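Local coordinates for insulinase family protease (Yersinia pestis, PDB 3GO9), which is a predicted protease of the insulinase (M16) family, with peptide-bond cleavage inferred from family resemblance alone, at residues A[265-277]-A[327-341]. Sequence-based numbering, arbitrary orientation. Where two conformers were deposited one is given.
Sequences AQDTLSLMWDTPW and RAQCAIHLNTPVENL. With ZN (zinc ion), chain E.
S270 and H333 face each other as a non-hydrogen-bonded antiparallel pair, and the imidazole N-H at H333 ND1 points to S270 OG at 2.6 Å. The hydroxyl lies only 2° out of the ring plane; this in-plane bond and the zinc ion at H333 NE2, 2.1 Å away, together fix the ring's rotation. Two waters and D320 of the neighbouring strand 316-324 also bind the metal. Through its bond to H333, S270 is a second-shell residue.

D274, on the same face as H333, is gripped side-on by R327. NE meets OD1 on its syn side at 2.9 Å, nearly straight at 174°, whereas NH2 reaches OD2 at 2.7 Å from above the carboxylate plane. Bends at chi2 and chi3 carry the arginine over to strand 267-276, with one guanidinium face over the T275-P276 peptide. R175 is a second cationic partner of D274 OD1.

Strands 267-276 and 327-336 are antiparallel neighbours in a five-stranded mixed sheet, their directions 163° apart; both segments match the M16 inactive-domain family. Backbone bonds such as L271 N to I332 O, 2.9 Å, set the register.

The other face is largely apolar: W273 turns its ring edge to I332, CZ3 to CD1 4.0 Å, while W273 NE1 bonds Q437 O. L269 CB packs 3.8 Å from L341 CD1, where helix 341-358 begins to cover this face; its V348 touches both L271 and L334.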
loop_
_atom_site.group_PDB
_atom_site.type_symbol
_atom_site.label_atom_id
_atom_site.label_comp_id
_atom_site.label_asym_id
_atom_site.label_seq_id
_atom_site.Cartn_x
_atom_site.Cartn_y
_atom_site.Cartn_z
ATOM N N ALA A 265 16.003 15.067 10.801
ATOM C CA ALA A 265 16.443 16.401 11.307
ATOM C C ALA A 265 16.300 16.517 12.818
ATOM O O ALA A 265 17.108 17.155 13.516
ATOM C CB ALA A 265 15.691 17.547 10.627
ATOM N N GLN A 266 15.245 15.890 13.336
ATOM C CA GLN A 266 14.921 15.974 14.759
ATOM C C GLN A 266 14.265 14.662 15.159
ATOM O O GLN A 266 14.119 13.778 14.319
ATOM C CB GLN A 266 14.016 17.171 15.066
ATOM C CG GLN A 266 12.668 17.187 14.418
ATOM C CD GLN A 266 12.670 17.592 12.925
ATOM O OE1 GLN A 266 12.839 18.785 12.581
ATOM N NE2 GLN A 266 12.442 16.606 12.041
ATOM N N ASP A 267 13.900 14.515 16.426
ATOM C CA ASP A 267 13.286 13.236 16.871
ATOM C C ASP A 267 11.909 13.055 16.260
ATOM O O ASP A 267 11.205 14.018 16.012
ATOM C CB ASP A 267 13.139 13.161 18.403
ATOM C CG ASP A 267 14.460 13.037 19.138
ATOM O OD1 ASP A 267 15.509 12.991 18.484
ATOM O OD2 ASP A 267 14.459 13.010 20.390
ATOM N N THR A 268 11.499 11.798 16.085
ATOM C CA THR A 268 10.077 11.501 15.967
ATOM C C THR A 268 9.773 10.439 16.993
ATOM O O THR A 268 10.338 9.364 16.921
ATOM C CB THR A 268 9.689 10.970 14.580
ATOM O OG1 THR A 268 9.942 12.014 13.612
ATOM C CG2 THR A 268 8.237 10.587 14.546
ATOM N N LEU A 269 8.937 10.742 17.973
ATOM C CA LEU A 269 8.374 9.709 18.810
ATOM C C LEU A 269 7.071 9.223 18.212
ATOM O O LEU A 269 6.137 10.016 18.009
ATOM C CB LEU A 269 8.103 10.278 20.236
ATOM C CG LEU A 269 7.396 9.286 21.170
ATOM C CD1 LEU A 269 8.337 8.088 21.388
ATOM C CD2 LEU A 269 7.045 9.915 22.501
ATOM N N SER A 270 6.994 7.912 17.940
ATOM C CA SER A 270 5.786 7.320 17.386
ATOM C C SER A 270 5.105 6.507 18.494
ATOM O O SER A 270 5.762 5.757 19.216
ATOM C CB SER A 270 6.075 6.483 16.150
ATOM O OG SER A 270 6.623 7.333 15.094
ATOM N N LEU A 271 3.815 6.739 18.649
ATOM C CA LEU A 271 2.955 5.961 19.536
ATOM C C LEU A 271 2.240 5.024 18.586
ATOM O O LEU A 271 1.391 5.455 17.764
ATOM C CB LEU A 271 1.957 6.881 20.292
ATOM C CG LEU A 271 2.528 8.096 21.017
ATOM C CD1 LEU A 271 1.359 8.801 21.774
ATOM C CD2 LEU A 271 3.663 7.810 21.962
HETATM N N MSE A 272 2.561 3.723 18.670
HETATM C CA MSE A 272 2.149 2.743 17.648
HETATM C C MSE A 272 1.259 1.678 18.193
HETATM O O MSE A 272 1.455 1.226 19.309
HETATM C CB MSE A 272 3.306 1.895 17.081
HETATM C CG MSE A 272 4.680 2.421 17.088
HETATM SE SE MSE A 272 5.246 2.088 15.304
HETATM C CE MSE A 272 4.080 3.511 14.755
ATOM N N TRP A 273 0.329 1.224 17.371
ATOM C CA TRP A 273 -0.441 0.008 17.647
ATOM C C TRP A 273 -0.380 -0.901 16.405
ATOM O O TRP A 273 -0.517 -0.431 15.268
ATOM C CB TRP A 273 -1.897 0.363 17.937
ATOM C CG TRP A 273 -2.134 1.115 19.196
ATOM C CD1 TRP A 273 -2.534 0.583 20.381
ATOM C CD2 TRP A 273 -2.013 2.530 19.412
ATOM N NE1 TRP A 273 -2.658 1.567 21.336
ATOM C CE2 TRP A 273 -2.345 2.774 20.767
ATOM C CE3 TRP A 273 -1.600 3.612 18.619
ATOM C CZ2 TRP A 273 -2.317 4.061 21.334
ATOM C CZ3 TRP A 273 -1.567 4.902 19.197
ATOM C CH2 TRP A 273 -1.938 5.100 20.545
ATOM N N ASP A 274 -0.196 -2.208 16.618
ATOM C CA ASP A 274 0.008 -3.154 15.561
ATOM C C ASP A 274 -0.881 -4.347 15.921
ATOM O O ASP A 274 -0.871 -4.792 17.074
ATOM C CB ASP A 274 1.475 -3.542 15.528
ATOM C CG ASP A 274 1.696 -4.922 14.939
ATOM O OD1 ASP A 274 1.686 -5.015 13.706
ATOM O OD2 ASP A 274 1.886 -5.876 15.716
ATOM N N THR A 275 -1.737 -4.751 15.008
ATOM C CA THR A 275 -2.679 -5.858 15.285
ATOM C C THR A 275 -2.897 -6.678 14.021
ATOM O O THR A 275 -2.618 -6.203 12.929
ATOM C CB THR A 275 -4.051 -5.319 15.737
ATOM O OG1 THR A 275 -4.564 -4.481 14.709
ATOM C CG2 THR A 275 -3.937 -4.540 17.025
ATOM N N PRO A 276 -3.360 -7.930 14.161
ATOM C CA PRO A 276 -3.638 -8.704 12.965
ATOM C C PRO A 276 -4.785 -8.078 12.182
ATOM O O PRO A 276 -5.735 -7.621 12.802
ATOM C CB PRO A 276 -4.120 -10.053 13.511
ATOM C CG PRO A 276 -3.756 -10.106 14.913
ATOM C CD PRO A 276 -3.483 -8.727 15.396
ATOM N N TRP A 277 -4.687 -8.070 10.848
ATOM C CA TRP A 277 -5.749 -7.568 9.982
ATOM C C TRP A 277 -6.625 -8.716 9.582
ATOM O O TRP A 277 -6.131 -9.743 9.147
ATOM C CB TRP A 277 -5.182 -6.960 8.728
ATOM C CG TRP A 277 -6.204 -6.588 7.722
ATOM C CD1 TRP A 277 -6.385 -7.170 6.514
ATOM C CD2 TRP A 277 -7.186 -5.527 7.808
ATOM N NE1 TRP A 277 -7.424 -6.571 5.846
ATOM C CE2 TRP A 277 -7.925 -5.553 6.605
ATOM C CE3 TRP A 277 -7.490 -4.553 8.764
ATOM C CZ2 TRP A 277 -8.951 -4.649 6.315
ATOM C CZ3 TRP A 277 -8.539 -3.669 8.492
ATOM C CH2 TRP A 277 -9.250 -3.717 7.259
ATOM N N ARG A 327 -1.064 -7.168 8.738
ATOM C CA ARG A 327 -1.128 -6.426 10.026
ATOM C C ARG A 327 -1.735 -5.062 9.810
ATOM O O ARG A 327 -1.500 -4.446 8.793
ATOM C CB ARG A 327 0.247 -6.169 10.652
ATOM C CG ARG A 327 1.261 -7.242 10.532
ATOM C CD ARG A 327 1.198 -8.250 11.573
ATOM N NE ARG A 327 1.043 -7.763 12.958
ATOM C CZ ARG A 327 0.543 -8.523 13.936
ATOM N NH1 ARG A 327 0.182 -9.784 13.690
ATOM N NH2 ARG A 327 0.387 -8.038 15.160
ATOM N N ALA A 328 -2.484 -4.577 10.789
ATOM C CA ALA A 328 -2.990 -3.191 10.775
ATOM C C ALA A 328 -2.050 -2.411 11.683
ATOM O O ALA A 328 -1.827 -2.844 12.827
ATOM C CB ALA A 328 -4.422 -3.109 11.304
ATOM N N GLN A 329 -1.486 -1.304 11.183
ATOM C CA GLN A 329 -0.572 -0.477 11.968
ATOM C C GLN A 329 -1.173 0.923 12.053
ATOM O O GLN A 329 -1.506 1.518 11.019
ATOM C CB GLN A 329 0.801 -0.436 11.338
ATOM C CG GLN A 329 1.817 0.356 12.134
ATOM C CD GLN A 329 3.137 0.464 11.385
ATOM O OE1 GLN A 329 3.383 1.438 10.663
ATOM N NE2 GLN A 329 3.983 -0.546 11.535
ATOM N N CYS A 330 -1.343 1.440 13.259
ATOM C CA CYS A 330 -1.879 2.782 13.352
ATOM C C CYS A 330 -0.811 3.537 14.265
ATOM O O CYS A 330 -0.328 3.027 15.284
ATOM C CB CYS A 330 -3.462 2.779 13.659
ATOM S SG CYS A 330 -4.928 2.285 12.197
ATOM N N ALA A 331 -0.409 4.717 13.825
ATOM C CA ALA A 331 0.624 5.486 14.509
ATOM C C ALA A 331 0.277 6.968 14.645
ATOM O O ALA A 331 -0.240 7.575 13.700
ATOM C CB ALA A 331 1.965 5.370 13.755
ATOM N N ILE A 332 0.623 7.536 15.794
ATOM C CA ILE A 332 0.674 8.991 16.022
ATOM C C ILE A 332 2.119 9.352 16.091
ATOM O O ILE A 332 2.860 8.858 16.929
ATOM C CB ILE A 332 -0.017 9.412 17.336
ATOM C CG1 ILE A 332 -1.412 8.830 17.338
ATOM C CG2 ILE A 332 0.125 10.934 17.517
ATOM C CD1 ILE A 332 -2.132 8.877 18.676
ATOM N N HIS A 333 2.530 10.274 15.215
ATOM C CA HIS A 333 3.904 10.685 15.171
ATOM C C HIS A 333 4.073 12.082 15.744
ATOM O O HIS A 333 3.375 13.032 15.352
ATOM C CB HIS A 333 4.392 10.755 13.738
ATOM C CG HIS A 333 4.261 9.482 12.984
ATOM N ND1 HIS A 333 4.944 8.343 13.335
ATOM C CD2 HIS A 333 3.623 9.204 11.821
ATOM C CE1 HIS A 333 4.698 7.399 12.448
ATOM N NE2 HIS A 333 3.890 7.889 11.528
ATOM N N LEU A 334 5.003 12.208 16.678
ATOM C CA LEU A 334 5.350 13.469 17.279
ATOM C C LEU A 334 6.717 13.852 16.811
ATOM O O LEU A 334 7.709 13.322 17.262
ATOM C CB LEU A 334 5.377 13.365 18.811
ATOM C CG LEU A 334 4.097 13.168 19.595
ATOM C CD1 LEU A 334 3.393 11.857 19.251
ATOM C CD2 LEU A 334 4.408 13.270 21.111
ATOM N N ASN A 335 6.778 14.844 15.917
ATOM C CA ASN A 335 8.069 15.295 15.410
ATOM C C ASN A 335 8.498 16.475 16.272
ATOM O O ASN A 335 7.766 17.473 16.372
ATOM C CB ASN A 335 7.982 15.683 13.920
ATOM C CG ASN A 335 9.325 16.156 13.355
ATOM O OD1 ASN A 335 10.206 15.344 13.018
ATOM N ND2 ASN A 335 9.507 17.474 13.305
ATOM N N THR A 336 9.625 16.329 16.952
ATOM C CA THR A 336 10.036 17.259 17.976
ATOM C C THR A 336 11.537 17.253 18.170
ATOM O O THR A 336 12.166 16.192 18.118
ATOM C CB THR A 336 9.380 16.917 19.331
ATOM O OG1 THR A 336 9.915 17.775 20.355
ATOM C CG2 THR A 336 9.596 15.420 19.699
ATOM N N PRO A 337 12.130 18.442 18.404
ATOM C CA PRO A 337 13.502 18.416 18.915
ATOM C C PRO A 337 13.565 17.625 20.212
ATOM O O PRO A 337 12.625 17.624 21.007
ATOM C CB PRO A 337 13.834 19.913 19.153
ATOM C CG PRO A 337 12.859 20.646 18.344
ATOM C CD PRO A 337 11.584 19.804 18.392
ATOM N N VAL A 338 14.682 16.955 20.418
ATOM C CA VAL A 338 14.899 16.187 21.634
ATOM C C VAL A 338 14.718 17.019 22.939
ATOM O O VAL A 338 14.172 16.494 23.962
ATOM C CB VAL A 338 16.244 15.464 21.583
ATOM C CG1 VAL A 338 17.465 16.453 21.634
ATOM C CG2 VAL A 338 16.335 14.460 22.709
ATOM N N GLU A 339 15.082 18.302 22.881
ATOM C CA GLU A 339 14.965 19.220 24.014
ATOM C C GLU A 339 13.509 19.429 24.435
ATOM O O GLU A 339 13.233 19.797 25.571
ATOM C CB GLU A 339 15.600 20.565 23.648
ATOM C CG GLU A 339 17.131 20.509 23.523
ATOM C CD GLU A 339 17.687 20.058 22.161
ATOM O OE1 GLU A 339 16.924 19.687 21.226
ATOM O OE2 GLU A 339 18.937 20.060 22.043
ATOM N N ASN A 340 12.582 19.203 23.505
ATOM C CA ASN A 340 11.151 19.384 23.753
ATOM C C ASN A 340 10.381 18.061 23.797
ATOM O O ASN A 340 9.176 18.064 23.946
ATOM C CB ASN A 340 10.552 20.233 22.639
ATOM C CG ASN A 340 11.263 21.560 22.451
ATOM O OD1 ASN A 340 11.772 21.851 21.368
ATOM N ND2 ASN A 340 11.290 22.362 23.479
ATOM N N LEU A 341 11.081 16.937 23.703
ATOM C CA LEU A 341 10.460 15.614 23.651
ATOM C C LEU A 341 9.535 15.289 24.822
ATOM O O LEU A 341 8.380 14.927 24.601
ATOM C CB LEU A 341 11.547 14.555 23.567
ATOM C CG LEU A 341 11.093 13.094 23.515
ATOM C CD1 LEU A 341 10.173 12.694 22.356
ATOM C CD2 LEU A 341 12.355 12.189 23.496
HETATM ZN ZN ZN E . 3.383 6.623 9.878
HETATM O O HOH W 1 16.146 16.269 18.020
HETATM O O HOH W 2 -3.628 -1.447 14.797
HETATM O O HOH W 3 4.115 4.704 10.194
HETATM O O HOH W 4 4.507 7.405 8.290
#